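Local coordinates for RING finger protein unkempt homolog (Mus musculus, PDB 5ELH) that binds specific RNA sequences through clustered CCCH zinc fingers and represses translation, helping to establish and maintain the early morphology of cortical neurons, at residues R90-E104 / C118-Y132. Sequence-based numbering, arbitrary orientation.
Sequences RYHLRYYKTGICIHE and CAFAHGPHDLRSPVY. With ZN (zinc ion), chain F.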
loop_
_atom_site.group_PDB
_atom_site.type_symbol
_atom_site.label_atom_id
_atom_site.label_comp_id
_atom_site.label_asym_id
_atom_site.label_seq_id
_atom_site.Cartn_x
_atom_site.Cartn_y
_atom_site.Cartn_z
ATOM N N ARG A 90 3.071 -16.149 9.970
ATOM C CA ARG A 90 4.225 -15.343 10.341
ATOM C C ARG A 90 3.995 -13.841 10.164
ATOM O O ARG A 90 4.608 -13.030 10.856
ATOM C CB ARG A 90 5.445 -15.810 9.542
ATOM C CG ARG A 90 6.051 -17.109 10.074
ATOM C CD ARG A 90 7.082 -17.726 9.127
ATOM N NE ARG A 90 8.095 -16.777 8.664
ATOM C CZ ARG A 90 9.253 -16.536 9.278
ATOM N NH1 ARG A 90 9.564 -17.161 10.410
ATOM N NH2 ARG A 90 10.105 -15.655 8.762
ATOM N N TYR A 91 3.120 -13.469 9.235
ATOM C CA TYR A 91 2.832 -12.062 8.968
ATOM C C TYR A 91 1.431 -11.680 9.442
ATOM O O TYR A 91 0.885 -10.646 9.058
ATOM C CB TYR A 91 3.057 -11.741 7.489
ATOM C CG TYR A 91 4.514 -11.946 7.138
ATOM C CD1 TYR A 91 4.973 -13.185 6.713
ATOM C CD2 TYR A 91 5.439 -10.928 7.308
ATOM C CE1 TYR A 91 6.294 -13.396 6.422
ATOM C CE2 TYR A 91 6.761 -11.126 7.023
ATOM C CZ TYR A 91 7.192 -12.366 6.581
ATOM O OH TYR A 91 8.520 -12.587 6.290
ATOM N N HIS A 92 0.885 -12.514 10.313
ATOM C CA HIS A 92 -0.418 -12.265 10.928
ATOM C C HIS A 92 -0.307 -11.157 11.976
ATOM O O HIS A 92 0.735 -11.008 12.642
ATOM C CB HIS A 92 -0.921 -13.551 11.585
ATOM C CG HIS A 92 -2.408 -13.618 11.760
ATOM N ND1 HIS A 92 -3.092 -12.843 12.675
ATOM C CD2 HIS A 92 -3.338 -14.397 11.159
ATOM C CE1 HIS A 92 -4.382 -13.123 12.609
ATOM N NE2 HIS A 92 -4.556 -14.072 11.707
ATOM N N LEU A 93 -1.378 -10.380 12.105
ATOM C CA LEU A 93 -1.478 -9.321 13.118
ATOM C C LEU A 93 -1.176 -9.825 14.531
ATOM O O LEU A 93 -0.618 -9.106 15.354
ATOM C CB LEU A 93 -2.873 -8.685 13.079
ATOM C CG LEU A 93 -3.113 -7.725 11.911
ATOM C CD1 LEU A 93 -4.605 -7.495 11.687
ATOM C CD2 LEU A 93 -2.385 -6.410 12.146
ATOM N N ARG A 94 -1.506 -11.084 14.780
ATOM C CA ARG A 94 -1.318 -11.716 16.073
ATOM C C ARG A 94 0.143 -11.957 16.423
ATOM O O ARG A 94 0.523 -11.886 17.591
ATOM C CB ARG A 94 -2.056 -13.056 16.089
ATOM C CG ARG A 94 -1.783 -13.928 17.308
ATOM C CD ARG A 94 -2.222 -13.246 18.590
ATOM N NE ARG A 94 -2.017 -14.106 19.750
ATOM C CZ ARG A 94 -0.894 -14.170 20.455
ATOM N NH1 ARG A 94 0.158 -13.421 20.127
ATOM N NH2 ARG A 94 -0.824 -14.991 21.495
ATOM N N TYR A 95 0.951 -12.257 15.414
ATOM C CA TYR A 95 2.296 -12.782 15.643
ATOM C C TYR A 95 3.463 -11.999 15.041
ATOM O O TYR A 95 4.576 -12.060 15.573
ATOM C CB TYR A 95 2.368 -14.224 15.160
ATOM C CG TYR A 95 1.622 -15.190 16.037
ATOM C CD1 TYR A 95 1.936 -15.306 17.384
ATOM C CD2 TYR A 95 0.614 -15.997 15.521
ATOM C CE1 TYR A 95 1.280 -16.187 18.195
ATOM C CE2 TYR A 95 -0.064 -16.891 16.335
ATOM C CZ TYR A 95 0.270 -16.974 17.673
ATOM O OH TYR A 95 -0.369 -17.856 18.500
ATOM N N TYR A 96 3.240 -11.268 13.957
ATOM C CA TYR A 96 4.344 -10.582 13.278
ATOM C C TYR A 96 5.153 -9.693 14.230
ATOM O O TYR A 96 4.606 -8.830 14.913
ATOM C CB TYR A 96 3.811 -9.758 12.104
ATOM C CG TYR A 96 4.861 -9.009 11.326
ATOM C CD1 TYR A 96 5.831 -9.679 10.589
ATOM C CD2 TYR A 96 4.869 -7.626 11.307
ATOM C CE1 TYR A 96 6.790 -8.987 9.872
ATOM C CE2 TYR A 96 5.823 -6.925 10.592
ATOM C CZ TYR A 96 6.775 -7.610 9.874
ATOM O OH TYR A 96 7.710 -6.902 9.171
ATOM N N LYS A 97 6.460 -9.943 14.266
ATOM C CA LYS A 97 7.420 -9.188 15.091
ATOM C C LYS A 97 7.045 -9.075 16.568
ATOM O O LYS A 97 7.381 -8.077 17.212
ATOM C CB LYS A 97 7.626 -7.777 14.528
ATOM C CG LYS A 97 8.065 -7.730 13.071
ATOM C CD LYS A 97 9.548 -7.713 12.943
ATOM C CE LYS A 97 9.957 -7.716 11.492
ATOM N NZ LYS A 97 11.426 -7.815 11.382
ATOM N N THR A 98 6.383 -10.094 17.112
ATOM C CA THR A 98 5.986 -10.083 18.525
ATOM C C THR A 98 6.990 -10.778 19.437
ATOM O O THR A 98 6.886 -10.681 20.659
ATOM C CB THR A 98 4.610 -10.749 18.727
ATOM O OG1 THR A 98 4.660 -12.107 18.287
ATOM C CG2 THR A 98 3.555 -10.005 17.947
ATOM N N GLY A 99 7.950 -11.481 18.841
ATOM C CA GLY A 99 8.987 -12.161 19.594
ATOM C C GLY A 99 10.357 -11.913 18.971
ATOM O O GLY A 99 10.447 -11.446 17.833
ATOM N N ILE A 100 11.412 -12.231 19.712
ATOM C CA ILE A 100 12.783 -12.013 19.249
ATOM C C ILE A 100 13.302 -13.209 18.437
ATOM O O ILE A 100 13.214 -14.354 18.878
ATOM C CB ILE A 100 13.742 -11.762 20.450
ATOM C CG1 ILE A 100 13.285 -10.548 21.266
ATOM C CG2 ILE A 100 15.178 -11.574 19.975
ATOM C CD1 ILE A 100 13.340 -9.223 20.515
ATOM N N CYS A 101 13.850 -12.936 17.255
ATOM C CA CYS A 101 14.429 -13.988 16.422
ATOM C C CYS A 101 15.573 -14.633 17.181
ATOM O O CYS A 101 16.310 -13.944 17.890
ATOM C CB CYS A 101 14.960 -13.405 15.106
ATOM S SG CYS A 101 15.321 -14.641 13.826
ATOM N N ILE A 102 15.745 -15.943 17.038
ATOM C CA ILE A 102 16.879 -16.596 17.688
ATOM C C ILE A 102 18.169 -16.390 16.883
ATOM O O ILE A 102 19.269 -16.424 17.442
ATOM C CB ILE A 102 16.623 -18.103 17.966
ATOM C CG1 ILE A 102 16.605 -18.918 16.678
ATOM C CG2 ILE A 102 15.309 -18.297 18.725
ATOM C CD1 ILE A 102 16.723 -20.404 16.930
ATOM N N HIS A 103 18.026 -16.166 15.577
ATOM C CA HIS A 103 19.173 -15.940 14.689
ATOM C C HIS A 103 19.776 -14.551 14.905
ATOM O O HIS A 103 19.118 -13.658 15.439
ATOM C CB HIS A 103 18.748 -16.096 13.227
ATOM C CG HIS A 103 17.972 -17.348 12.949
ATOM N ND1 HIS A 103 18.452 -18.604 13.253
ATOM C CD2 HIS A 103 16.756 -17.536 12.385
ATOM C CE1 HIS A 103 17.562 -19.512 12.893
ATOM N NE2 HIS A 103 16.524 -18.891 12.363
ATOM N N GLU A 104 21.031 -14.370 14.496
ATOM C CA GLU A 104 21.714 -13.087 14.663
ATOM C C GLU A 104 21.491 -12.170 13.463
ATOM O O GLU A 104 21.038 -12.607 12.402
ATOM C CB GLU A 104 23.222 -13.291 14.877
ATOM C CG GLU A 104 23.711 -12.933 16.279
ATOM C CD GLU A 104 25.180 -12.541 16.305
ATOM O OE1 GLU A 104 25.599 -11.802 17.236
ATOM O OE2 GLU A 104 25.919 -12.969 15.390
ATOM N N CYS A 118 12.560 -11.196 7.496
ATOM C CA CYS A 118 12.347 -12.001 8.693
ATOM C C CYS A 118 11.144 -11.505 9.496
ATOM O O CYS A 118 10.955 -10.304 9.671
ATOM C CB CYS A 118 13.584 -11.995 9.579
ATOM S SG CYS A 118 13.348 -12.995 11.056
ATOM N N ALA A 119 10.335 -12.446 9.970
ATOM C CA ALA A 119 9.077 -12.128 10.639
ATOM C C ALA A 119 9.227 -12.009 12.155
ATOM O O ALA A 119 8.263 -11.710 12.857
ATOM C CB ALA A 119 8.007 -13.177 10.286
ATOM N N PHE A 120 10.437 -12.240 12.657
ATOM C CA PHE A 120 10.718 -12.037 14.076
ATOM C C PHE A 120 11.451 -10.715 14.250
ATOM O O PHE A 120 12.045 -10.193 13.299
ATOM C CB PHE A 120 11.552 -13.193 14.642
ATOM C CG PHE A 120 10.772 -14.468 14.842
ATOM C CD1 PHE A 120 10.531 -15.323 13.778
ATOM C CD2 PHE A 120 10.283 -14.809 16.093
ATOM C CE1 PHE A 120 9.822 -16.494 13.958
ATOM C CE2 PHE A 120 9.569 -15.979 16.278
ATOM C CZ PHE A 120 9.340 -16.821 15.208
ATOM N N ALA A 121 11.410 -10.174 15.465
ATOM C CA ALA A 121 12.081 -8.914 15.762
ATOM C C ALA A 121 13.555 -9.127 16.051
ATOM O O ALA A 121 13.938 -10.038 16.784
ATOM C CB ALA A 121 11.422 -8.231 16.935
ATOM N N HIS A 122 14.382 -8.278 15.458
ATOM C CA HIS A 122 15.800 -8.248 15.766
ATOM C C HIS A 122 16.063 -6.983 16.553
ATOM O O HIS A 122 16.195 -5.902 15.983
ATOM C CB HIS A 122 16.623 -8.314 14.482
ATOM C CG HIS A 122 16.498 -9.625 13.771
ATOM N ND1 HIS A 122 17.479 -10.592 13.817
ATOM C CD2 HIS A 122 15.489 -10.146 13.033
ATOM C CE1 HIS A 122 17.088 -11.644 13.119
ATOM N NE2 HIS A 122 15.880 -11.402 12.640
ATOM N N GLY A 123 16.104 -7.134 17.875
ATOM C CA GLY A 123 16.218 -6.014 18.789
ATOM C C GLY A 123 14.864 -5.661 19.388
ATOM O O GLY A 123 13.852 -5.727 18.690
ATOM N N PRO A 124 14.831 -5.286 20.681
ATOM C CA PRO A 124 13.567 -4.881 21.309
ATOM C C PRO A 124 12.913 -3.663 20.651
ATOM O O PRO A 124 11.708 -3.459 20.807
ATOM C CB PRO A 124 13.980 -4.536 22.742
ATOM C CG PRO A 124 15.217 -5.304 22.977
ATOM C CD PRO A 124 15.930 -5.337 21.663
ATOM N N HIS A 125 13.697 -2.866 19.933
ATOM C CA HIS A 125 13.166 -1.703 19.225
ATOM C C HIS A 125 12.289 -2.126 18.058
ATOM O O HIS A 125 11.493 -1.335 17.550
ATOM C CB HIS A 125 14.313 -0.853 18.688
ATOM C CG HIS A 125 15.091 -1.526 17.603
ATOM N ND1 HIS A 125 15.906 -2.615 17.835
ATOM C CD2 HIS A 125 15.170 -1.276 16.274
ATOM C CE1 HIS A 125 16.456 -3.000 16.698
ATOM N NE2 HIS A 125 16.024 -2.208 15.735
ATOM N N ASP A 126 12.452 -3.372 17.624
ATOM C CA ASP A 126 11.774 -3.875 16.437
ATOM C C ASP A 126 10.530 -4.662 16.820
ATOM O O ASP A 126 9.839 -5.179 15.953
ATOM C CB ASP A 126 12.734 -4.762 15.632
ATOM C CG ASP A 126 12.248 -5.051 14.217
ATOM O OD1 ASP A 126 11.484 -4.242 13.646
ATOM O OD2 ASP A 126 12.649 -6.097 13.662
ATOM N N LEU A 127 10.240 -4.752 18.118
ATOM C CA LEU A 127 9.066 -5.496 18.582
ATOM C C LEU A 127 7.785 -4.699 18.390
ATOM O O LEU A 127 7.793 -3.472 18.446
ATOM C CB LEU A 127 9.199 -5.842 20.062
ATOM C CG LEU A 127 10.217 -6.917 20.424
ATOM C CD1 LEU A 127 10.528 -6.870 21.916
ATOM C CD2 LEU A 127 9.698 -8.286 20.024
ATOM N N ARG A 128 6.688 -5.402 18.146
ATOM C CA ARG A 128 5.366 -4.807 18.260
ATOM C C ARG A 128 4.543 -5.653 19.210
ATOM O O ARG A 128 4.844 -6.826 19.433
ATOM C CB ARG A 128 4.671 -4.709 16.897
ATOM C CG ARG A 128 4.563 -6.016 16.150
ATOM C CD ARG A 128 3.952 -5.805 14.776
ATOM N NE ARG A 128 2.502 -5.658 14.846
ATOM C CZ ARG A 128 1.635 -6.669 14.895
ATOM N NH1 ARG A 128 2.050 -7.928 14.884
ATOM N NH2 ARG A 128 0.338 -6.414 14.974
ATOM N N SER A 129 3.507 -5.050 19.780
ATOM C CA SER A 129 2.594 -5.782 20.630
ATOM C C SER A 129 1.688 -6.591 19.725
ATOM O O SER A 129 1.335 -6.141 18.633
ATOM C CB SER A 129 1.769 -4.819 21.474
ATOM O OG SER A 129 2.611 -3.949 22.211
ATOM N N PRO A 130 1.324 -7.803 20.158
ATOM C CA PRO A 130 0.346 -8.524 19.351
ATOM C C PRO A 130 -0.999 -7.806 19.257
ATOM O O PRO A 130 -1.306 -6.931 20.071
ATOM C CB PRO A 130 0.204 -9.867 20.083
ATOM C CG PRO A 130 0.920 -9.730 21.363
ATOM C CD PRO A 130 1.895 -8.638 21.225
ATOM N N VAL A 131 -1.761 -8.144 18.221
ATOM C CA VAL A 131 -3.189 -7.836 18.162
ATOM C C VAL A 131 -3.889 -9.156 18.458
ATOM O O VAL A 131 -3.569 -10.171 17.853
ATOM C CB VAL A 131 -3.618 -7.330 16.771
ATOM C CG1 VAL A 131 -5.152 -7.305 16.628
ATOM C CG2 VAL A 131 -3.039 -5.953 16.504
ATOM N N TYR A 132 -4.838 -9.141 19.388
ATOM C CA TYR A 132 -5.495 -10.359 19.818
ATOM C C TYR A 132 -6.946 -10.380 19.341
ATOM O O TYR A 132 -7.616 -9.345 19.328
ATOM C CB TYR A 132 -5.494 -10.438 21.344
ATOM C CG TYR A 132 -4.135 -10.601 22.003
ATOM C CD1 TYR A 132 -3.534 -11.847 22.095
ATOM C CD2 TYR A 132 -3.483 -9.519 22.576
ATOM C CE1 TYR A 132 -2.308 -12.011 22.724
ATOM C CE2 TYR A 132 -2.254 -9.673 23.211
ATOM C CZ TYR A 132 -1.677 -10.922 23.284
ATOM O OH TYR A 132 -0.456 -11.090 23.902
HETATM ZN ZN ZN F . 15.488 -13.316 11.979
HETATM O O HOH W 1 9.703 -8.490 7.932
HETATM O O HOH W 2 12.820 -7.904 9.351
HETATM O O HOH W 3 11.818 -4.561 10.716
HETATM O O HOH W 4 5.377 -8.430 21.640
#
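Cys-101 SG, Cys-118 SG and His-122 NE2 converge on one zinc ion, with the His-122 NE2 bond at 2.1 Å; Cys-111 supplies the fourth ligand and completes the C3H1 site of this CCCH zinc finger. Away from the metal, the Lys-97 ammonium makes three further links: NZ forms a salt bridge with Asp-126 OD2 (3.1 Å), met on the syn side of the carboxylate, and donates to the carbonyls of Cys-118 and Phe-120. A bend at chi2 (-91°) turns the lysine chain toward these acceptors. Arg-128 ties the 118-132 segment to the Leu-93 and Tyr-96 carbonyls of the 90-104 segment. Its NH1 and NH2 both reach Leu-93 O, NH2 at 2.9 Å on a lone pair in the carbonyl plane, and NH1 also donates to Tyr-96 O at 2.7 Å, nearly straight (167°). All three bonds lie close to the guanidinium plane, which fixes its rotation. With alanine in place of Arg-128, Tyr-96 O would probably lose this donor and Leu-93 O would be likely to keep only Val-131 N of its three donors from the 118-132 segment. Backbone bonds continue the pairing, including Lys-97 N to Ala-119 O, and a single bridge pairs Ile-100 with Ala-121 through Ala-121 N to Gly-99 O and Cys-101 N to Ala-121 O, each 2.9 Å. Packing follows: Ala-119 CB sits over a face of the Tyr-91 ring, 4.2 Å from its centroid, while Tyr-132 CE1 lies 3.4 Å above the centre of the Arg-94 guanidinium, whose NH2 pairs with Glu-136. Beside the zinc, Cys-101 CB makes a CH-pi contact over the His-122 ring, 3.6 Å from its centroid.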